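Local coordinates for protein orotidine-5-phosphate decarboxylase/orotate phosphoribosyltransferase, putative (Ompdcase-oprtase, putative) (Leishmania infantum, PDB 3QW3) that probably decarboxylates orotidine 5'-phosphate to UMP, the last step of de novo UMP synthesis, this chain being the decarboxylase part of a bifunctional UMP synthase, at residues T97-H102 with H106-S111; E160-P165 with V172-G177. All blocks are in the same frame, centred on the assembly; numbering follows the deposited sequence.

Contact 1. Residues T97-H102 with H106-S111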
ATOM      1  N   THR A  97       1.851   0.289  14.023  1.00 17.00           N
ATOM      2  CA  THR A  97       2.005   1.168  15.180  1.00 17.62           C
ATOM      3  C   THR A  97       1.519   2.583  14.873  1.00 17.44           C
ATOM      4  O   THR A  97       0.816   3.196  15.683  1.00 17.50           O
ATOM      5  CB  THR A  97       3.455   1.175  15.704  1.00 17.77           C
ATOM      6  OG1 THR A  97       3.813  -0.158  16.077  1.00 18.81           O
ATOM      7  CG2 THR A  97       3.586   2.082  16.923  1.00 19.16           C
ATOM      8  N   SER A  98       1.887   3.095  13.700  1.00 16.99           N
ATOM      9  CA  SER A  98       1.447   4.417  13.284  1.00 16.88           C
ATOM     10  C   SER A  98      -0.083   4.532  13.269  1.00 16.73           C
ATOM     11  O   SER A  98      -0.648   5.445  13.869  1.00 16.98           O
ATOM     12  CB  SER A  98       2.014   4.759  11.901  1.00 16.73           C
ATOM     13  OG  SER A  98       1.457   5.970  11.429  1.00 17.52           O
ATOM     14  N   ALA A  99      -0.739   3.595  12.593  1.00 16.88           N
ATOM     15  CA  ALA A  99      -2.188   3.647  12.416  1.00 16.89           C
ATOM     16  C   ALA A  99      -2.952   3.389  13.712  1.00 17.40           C
ATOM     17  O   ALA A  99      -3.905   4.102  14.021  1.00 17.31           O
ATOM     18  CB  ALA A  99      -2.623   2.657  11.362  1.00 17.04           C
ATOM     19  N   PHE A 100      -2.514   2.383  14.460  1.00 17.64           N
ATOM     20  CA  PHE A 100      -3.282   1.866  15.589  1.00 18.51           C
ATOM     21  C   PHE A 100      -2.952   2.543  16.917  1.00 19.67           C
ATOM     22  O   PHE A 100      -3.837   2.706  17.761  1.00 20.28           O
ATOM     23  CB  PHE A 100      -3.088   0.356  15.732  1.00 18.12           C
ATOM     24  CG  PHE A 100      -3.622  -0.458  14.577  1.00 17.34           C
ATOM     25  CD1 PHE A 100      -4.707  -0.016  13.809  1.00 16.70           C
ATOM     26  CD2 PHE A 100      -3.061  -1.693  14.290  1.00 16.11           C
ATOM     27  CE1 PHE A 100      -5.197  -0.799  12.753  1.00 16.53           C
ATOM     28  CE2 PHE A 100      -3.546  -2.485  13.247  1.00 17.11           C
ATOM     29  CZ  PHE A 100      -4.615  -2.030  12.469  1.00 16.66           C
ATOM     30  N   LYS A 101      -1.692   2.925  17.111  1.00 20.46           N
ATOM     31  CA  LYS A 101      -1.272   3.515  18.388  1.00 21.41           C
ATOM     32  C   LYS A 101      -1.054   5.020  18.301  1.00 21.38           C
ATOM     33  O   LYS A 101      -1.571   5.772  19.126  1.00 22.40           O
ATOM     34  CB  LYS A 101      -0.032   2.803  18.942  1.00 21.93           C
ATOM     35  CG  LYS A 101       0.352   3.255  20.354  1.00 24.44           C
ATOM     36  CD  LYS A 101       1.360   2.317  21.000  1.00 27.85           C
ATOM     37  CE  LYS A 101       2.777   2.574  20.508  1.00 30.33           C
ATOM     38  N   HIS A 102      -0.287   5.471  17.312  1.00 20.82           N
ATOM     39  CA  HIS A 102      -0.015   6.896  17.176  1.00 20.49           C
ATOM     40  C   HIS A 102      -1.246   7.678  16.736  1.00 20.30           C
ATOM     41  O   HIS A 102      -1.592   8.686  17.351  1.00 20.51           O
ATOM     42  CB  HIS A 102       1.165   7.151  16.230  1.00 20.51           C
ATOM     43  CG  HIS A 102       2.449   6.526  16.681  1.00 21.75           C
ATOM     44  ND1 HIS A 102       3.572   6.479  15.882  1.00 22.10           N
ATOM     45  CD2 HIS A 102       2.788   5.917  17.844  1.00 22.89           C
ATOM     46  CE1 HIS A 102       4.548   5.870  16.534  1.00 22.89           C
ATOM     47  NE2 HIS A 102       4.098   5.519  17.726  1.00 23.05           N
ATOM     48  N   HIS A 106      -9.021   2.565  14.605  1.00 16.18           N
ATOM     49  CA  HIS A 106      -9.480   1.261  15.083  1.00 15.65           C
ATOM     50  C   HIS A 106      -9.299   0.154  14.048  1.00 14.84           C
ATOM     51  O   HIS A 106      -9.408  -1.034  14.367  1.00 15.04           O
ATOM     52  CB  HIS A 106     -10.953   1.350  15.517  1.00 15.64           C
ATOM     53  CG  HIS A 106     -11.244   2.511  16.412  1.00 16.88           C
ATOM     54  ND1 HIS A 106     -11.325   2.395  17.783  1.00 20.84           N
ATOM     55  CD2 HIS A 106     -11.465   3.818  16.132  1.00 17.62           C
ATOM     56  CE1 HIS A 106     -11.587   3.578  18.309  1.00 19.55           C
ATOM     57  NE2 HIS A 106     -11.683   4.458  17.327  1.00 21.66           N
ATOM     58  N   ALA A 107      -9.019   0.555  12.807  1.00 13.93           N
ATOM     59  CA  ALA A 107      -8.897  -0.376  11.703  1.00 13.47           C
ATOM     60  C   ALA A 107      -8.072   0.240  10.579  1.00 12.98           C
ATOM     61  O   ALA A 107      -7.905   1.467  10.514  1.00 13.25           O
ATOM     62  CB  ALA A 107     -10.282  -0.775  11.182  1.00 13.30           C
ATOM     63  N   ILE A 108      -7.582  -0.618   9.692  1.00 12.87           N
ATOM     64  CA  ILE A 108      -6.808  -0.177   8.527  1.00 12.79           C
ATOM     65  C   ILE A 108      -7.187  -1.024   7.311  1.00 12.46           C
ATOM     66  O   ILE A 108      -7.650  -2.152   7.454  1.00 12.36           O
ATOM     67  CB  ILE A 108      -5.277  -0.282   8.810  1.00 12.73           C
ATOM     68  CG1 ILE A 108      -4.454   0.588   7.842  1.00 12.65           C
ATOM     69  CG2 ILE A 108      -4.811  -1.741   8.830  1.00 13.20           C
ATOM     70  CD1 ILE A 108      -2.950   0.633   8.188  1.00 14.33           C
ATOM     71  N   THR A 109      -6.993  -0.477   6.116  1.00 12.34           N
ATOM     72  CA  THR A 109      -7.112  -1.279   4.899  1.00 12.17           C
ATOM     73  C   THR A 109      -5.725  -1.742   4.458  1.00 12.24           C
ATOM     74  O   THR A 109      -4.733  -1.069   4.718  1.00 11.97           O
ATOM     75  CB  THR A 109      -7.789  -0.503   3.757  1.00 12.31           C
ATOM     76  OG1 THR A 109      -7.132   0.758   3.581  1.00 13.11           O
ATOM     77  CG2 THR A 109      -9.267  -0.268   4.078  1.00 13.00           C
ATOM     78  N   ALA A 110      -5.667  -2.894   3.801  1.00 12.14           N
ATOM     79  CA  ALA A 110      -4.381  -3.506   3.448  1.00 13.26           C
ATOM     80  C   ALA A 110      -4.464  -4.307   2.161  1.00 13.83           C
ATOM     81  O   ALA A 110      -5.510  -4.882   1.852  1.00 14.63           O
ATOM     82  CB  ALA A 110      -3.891  -4.397   4.586  1.00 12.99           C
ATOM     83  N   SER A 111      -3.354  -4.337   1.422  1.00 14.21           N
ATOM     84  CA  SER A 111      -3.234  -5.139   0.205  1.00 14.59           C
ATOM     85  C   SER A 111      -2.867  -6.583   0.567  1.00 14.26           C
ATOM     86  O   SER A 111      -2.066  -6.802   1.475  1.00 15.03           O
ATOM     87  CB  SER A 111      -2.156  -4.540  -0.716  1.00 15.12           C
ATOM     88  OG  SER A 111      -1.771  -5.471  -1.722  1.00 16.37           O
TER

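Contact 2. Residues E160-P165 with V172-G177. With SO4 (sulfate ion), chain F.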
ATOM      1  N   GLU A 160     -11.253 -16.754   0.505  1.00 19.39           N
ATOM      2  CA  GLU A 160     -11.090 -18.030   1.220  1.00 20.89           C
ATOM      3  C   GLU A 160      -9.981 -17.969   2.262  1.00 20.93           C
ATOM      4  O   GLU A 160     -10.157 -18.407   3.406  1.00 21.02           O
ATOM      5  CB  GLU A 160     -10.790 -19.168   0.238  1.00 21.40           C
ATOM      6  CG  GLU A 160     -11.942 -19.573  -0.653  1.00 24.52           C
ATOM      7  CD  GLU A 160     -11.588 -20.770  -1.525  1.00 28.65           C
ATOM      8  OE1 GLU A 160     -10.443 -20.836  -2.022  1.00 30.94           O
ATOM      9  OE2 GLU A 160     -12.451 -21.651  -1.708  1.00 31.63           O
ATOM     10  N   ARG A 161      -8.831 -17.425   1.862  1.00 21.05           N
ATOM     11  CA  ARG A 161      -7.713 -17.230   2.776  1.00 21.32           C
ATOM     12  C   ARG A 161      -8.119 -16.376   3.966  1.00 20.71           C
ATOM     13  O   ARG A 161      -7.786 -16.687   5.107  1.00 20.30           O
ATOM     14  CB  ARG A 161      -6.549 -16.565   2.047  1.00 22.12           C
ATOM     15  CG  ARG A 161      -5.505 -17.531   1.557  1.00 24.70           C
ATOM     16  CD  ARG A 161      -4.721 -16.934   0.408  1.00 28.30           C
ATOM     17  NE  ARG A 161      -3.789 -17.905  -0.159  1.00 30.68           N
ATOM     18  CZ  ARG A 161      -4.110 -18.836  -1.053  1.00 31.14           C
ATOM     19  NH1 ARG A 161      -5.354 -18.952  -1.503  1.00 32.87           N
ATOM     20  NH2 ARG A 161      -3.175 -19.661  -1.496  1.00 32.65           N
ATOM     21  N   ALA A 162      -8.844 -15.295   3.682  1.00 20.15           N
ATOM     22  CA  ALA A 162      -9.244 -14.345   4.702  1.00 19.88           C
ATOM     23  C   ALA A 162     -10.198 -14.966   5.718  1.00 19.80           C
ATOM     24  O   ALA A 162     -10.011 -14.790   6.917  1.00 19.61           O
ATOM     25  CB  ALA A 162      -9.862 -13.108   4.059  1.00 19.47           C
ATOM     26  N   GLU A 163     -11.208 -15.691   5.234  1.00 20.17           N
ATOM     27  CA  GLU A 163     -12.166 -16.383   6.107  1.00 20.58           C
ATOM     28  C   GLU A 163     -11.495 -17.542   6.845  1.00 21.03           C
ATOM     29  O   GLU A 163     -11.841 -17.841   7.991  1.00 21.01           O
ATOM     30  CB  GLU A 163     -13.364 -16.889   5.287  1.00 20.68           C
ATOM     31  CG  GLU A 163     -14.443 -17.660   6.073  1.00 21.63           C
ATOM     32  CD  GLU A 163     -15.406 -16.773   6.859  1.00 23.17           C
ATOM     33  OE1 GLU A 163     -15.817 -15.703   6.364  1.00 22.77           O
ATOM     34  OE2 GLU A 163     -15.777 -17.163   7.985  1.00 25.47           O
ATOM     35  N   GLY A 164     -10.526 -18.172   6.182  1.00 21.28           N
ATOM     36  CA  GLY A 164      -9.825 -19.339   6.714  1.00 21.73           C
ATOM     37  C   GLY A 164      -8.569 -19.000   7.504  1.00 21.95           C
ATOM     38  O   GLY A 164      -8.660 -18.450   8.593  1.00 22.03           O
ATOM     39  N   PRO A 165      -7.384 -19.321   6.950  1.00 22.47           N
ATOM     40  CA  PRO A 165      -6.113 -19.211   7.682  1.00 22.74           C
ATOM     41  C   PRO A 165      -5.794 -17.835   8.269  1.00 22.96           C
ATOM     42  O   PRO A 165      -5.218 -17.760   9.351  1.00 23.58           O
ATOM     43  CB  PRO A 165      -5.055 -19.618   6.641  1.00 22.87           C
ATOM     44  CG  PRO A 165      -5.768 -19.741   5.346  1.00 22.70           C
ATOM     45  CD  PRO A 165      -7.209 -19.939   5.626  1.00 22.61           C
ATOM     46  N   VAL A 172     -10.264  -9.942  10.773  1.00 18.87           N
ATOM     47  CA  VAL A 172     -10.084  -9.746   9.336  1.00 18.60           C
ATOM     48  C   VAL A 172     -11.415  -9.431   8.660  1.00 18.16           C
ATOM     49  O   VAL A 172     -12.438 -10.072   8.932  1.00 18.28           O
ATOM     50  CB  VAL A 172      -9.426 -10.983   8.674  1.00 18.64           C
ATOM     51  CG1 VAL A 172      -9.163 -10.747   7.179  1.00 19.58           C
ATOM     52  CG2 VAL A 172      -8.132 -11.315   9.394  1.00 19.46           C
ATOM     53  N   GLY A 173     -11.382  -8.429   7.787  1.00 17.27           N
ATOM     54  CA  GLY A 173     -12.504  -8.079   6.930  1.00 16.45           C
ATOM     55  C   GLY A 173     -12.006  -8.003   5.498  1.00 16.00           C
ATOM     56  O   GLY A 173     -10.811  -8.173   5.240  1.00 15.72           O
ATOM     57  N   LEU A 174     -12.917  -7.754   4.568  1.00 15.24           N
ATOM     58  CA  LEU A 174     -12.574  -7.661   3.156  1.00 15.08           C
ATOM     59  C   LEU A 174     -13.108  -6.382   2.542  1.00 15.19           C
ATOM     60  O   LEU A 174     -14.190  -5.928   2.908  1.00 15.65           O
ATOM     61  CB  LEU A 174     -13.153  -8.848   2.389  1.00 14.80           C
ATOM     62  CG  LEU A 174     -12.575 -10.225   2.715  1.00 15.45           C
ATOM     63  CD1 LEU A 174     -13.426 -11.301   2.070  1.00 15.20           C
ATOM     64  CD2 LEU A 174     -11.147 -10.320   2.225  1.00 16.13           C
ATOM     65  N   VAL A 175     -12.355  -5.811   1.601  1.00 14.94           N
ATOM     66  CA  VAL A 175     -12.851  -4.689   0.798  1.00 14.96           C
ATOM     67  C   VAL A 175     -13.454  -5.262  -0.482  1.00 15.72           C
ATOM     68  O   VAL A 175     -12.758  -5.921  -1.256  1.00 15.47           O
ATOM     69  CB  VAL A 175     -11.739  -3.654   0.459  1.00 14.74           C
ATOM     70  CG1 VAL A 175     -12.333  -2.477  -0.345  1.00 15.01           C
ATOM     71  CG2 VAL A 175     -11.080  -3.149   1.738  1.00 14.40           C
ATOM     72  N   VAL A 176     -14.750  -5.023  -0.685  1.00 16.29           N
ATOM     73  CA  VAL A 176     -15.494  -5.595  -1.808  1.00 17.62           C
ATOM     74  C   VAL A 176     -16.414  -4.518  -2.377  1.00 18.84           C
ATOM     75  O   VAL A 176     -17.304  -4.027  -1.674  1.00 18.63           O
ATOM     76  CB  VAL A 176     -16.351  -6.834  -1.388  1.00 17.54           C
ATOM     77  CG1 VAL A 176     -16.865  -7.582  -2.622  1.00 18.43           C
ATOM     78  CG2 VAL A 176     -15.561  -7.790  -0.497  1.00 18.21           C
ATOM     79  N   GLY A 177     -16.203  -4.173  -3.644  1.00 20.28           N
ATOM     80  CA  GLY A 177     -16.963  -3.114  -4.316  1.00 22.49           C
ATOM     81  C   GLY A 177     -18.443  -3.418  -4.480  1.00 24.40           C
ATOM     82  O   GLY A 177     -18.846  -4.578  -4.501  1.00 24.71           O
TER
HETATM   83  S   SO4 F 259      -5.103 -22.642  -2.924  1.00 59.56           S
HETATM   84  O1  SO4 F 259      -4.000 -23.543  -3.245  1.00 59.89           O
HETATM   85  O2  SO4 F 259      -5.747 -23.077  -1.686  1.00 59.94           O
HETATM   86  O3  SO4 F 259      -4.584 -21.297  -2.743  1.00 60.03           O
HETATM   87  O4  SO4 F 259      -6.068 -22.638  -4.021  1.00 59.63           O

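Contact 1. Residues T97-H102 with H106-S111
The Phe100 ring turns its edge to the strand backbone: Ala107 C and Ile108 N lie close to the ring plane, and CE1 comes 3.8 Å from Ala107 C. Beside this edge the approach is oblique, with Phe100 CZ 3.7 Å from Ile108 CG2, and the same branch also lies within 4.1 Å of Phe100 CE1. The ring therefore abuts the peptide between Ala107 and Ile108 rather than lying over it, and the Phe100 and Ile108 side chains cross at about a right angle. Tyr125 meets Phe100 as a second aromatic, edge-to-face. The ring reaches the strand because CG stands anti to the carbonyl carbon of Phe100 (chi1 -65°), which carries its far end nearer to residues 107 and 108 than the CB direction alone would.

Ile108 divides its two branches between neighbouring helix residues. CG2 goes to Phe100, whereas CG1, set anti to the backbone N (chi1 -161°), extends its branch until CD1 is 3.8 Å from Ala99 CB. Ala99 points its methyl toward the strand, and the adjoining backbones stay near enough for Ala99 CA and Ile108 CA to be 7.1 Å apart. The side-chain contacts are apolar, the ring edge adds an approach to the backbone, and the four residues that carry them are buried. Ser98 of helix 89-102 is hydrogen-bonded to Glu56 of the second subunit.

The short axes run almost antiparallel, at 169° and 8.6 Å apart, as expected where the helix of a beta-alpha-beta unit returns into its next strand. Here helix 89-102 joins strand 80-85 to its parallel neighbour 107-110 in the TIM barrel. Ala99 also packs on Leu81 of strand 80-85, and Ile108 on Phe122 of helix 116-123.

Contact 2. Residues E160-P165 with V172-G177
Ala162 CB makes the close packing here, wedged against Leu174 CD2 at 3.6 Å and, more loosely, against Val172 CG1 at 4.0 Å. Both partners stand on strand 172-176 with Gly173 between them, so they present their branches on the same side of the strand. Val172 directs CG1 toward the helix by placing it anti to its backbone N (chi1 -177°). A single methyl thus meets two branched residues, and all three are buried.

The loose side is polar. Arg161, its chain extended from CG to NE, leads away from the strand to a sulfate ion, probably from the crystallisation liquor. NH1 of Arg161 donates to sulfate O3, which lies at the guanidinium edge near its plane; this NH1 to O3 bond is 2.8 Å long and bent (131°). Arg152 NH2 gives the ion another donor. Beyond the helix end, Gly164 and Pro165 are exposed.

Within the barrel, helix 154-163 thus covers the outer side of strand 172-176, which lies between the parallel strands 129-135 and 196-198, and Leu174 also packs on Val187 of the next helix, 181-190.

In the fold
Following the chain from the N terminus, strand 80-85 leads into helix 89-102, and contact 1 closes the short turn of three residues before strand 107-110. Helix 116-123 and strand 129-135 come next, then a short hairpin and helix 154-163, where contact 2 closes a connection of six residues into strand 172-176. The contacts are in series, neither nested nor crossed, and each ties a helix end to the strand that follows it. Their centres are about 17 Å apart, yet they meet where Thr109 CG2 packs 4.1 Å from Val175 CG2. Together they fasten two helix-to-strand returns of one TIM barrel, with strand 129-135 between their strands.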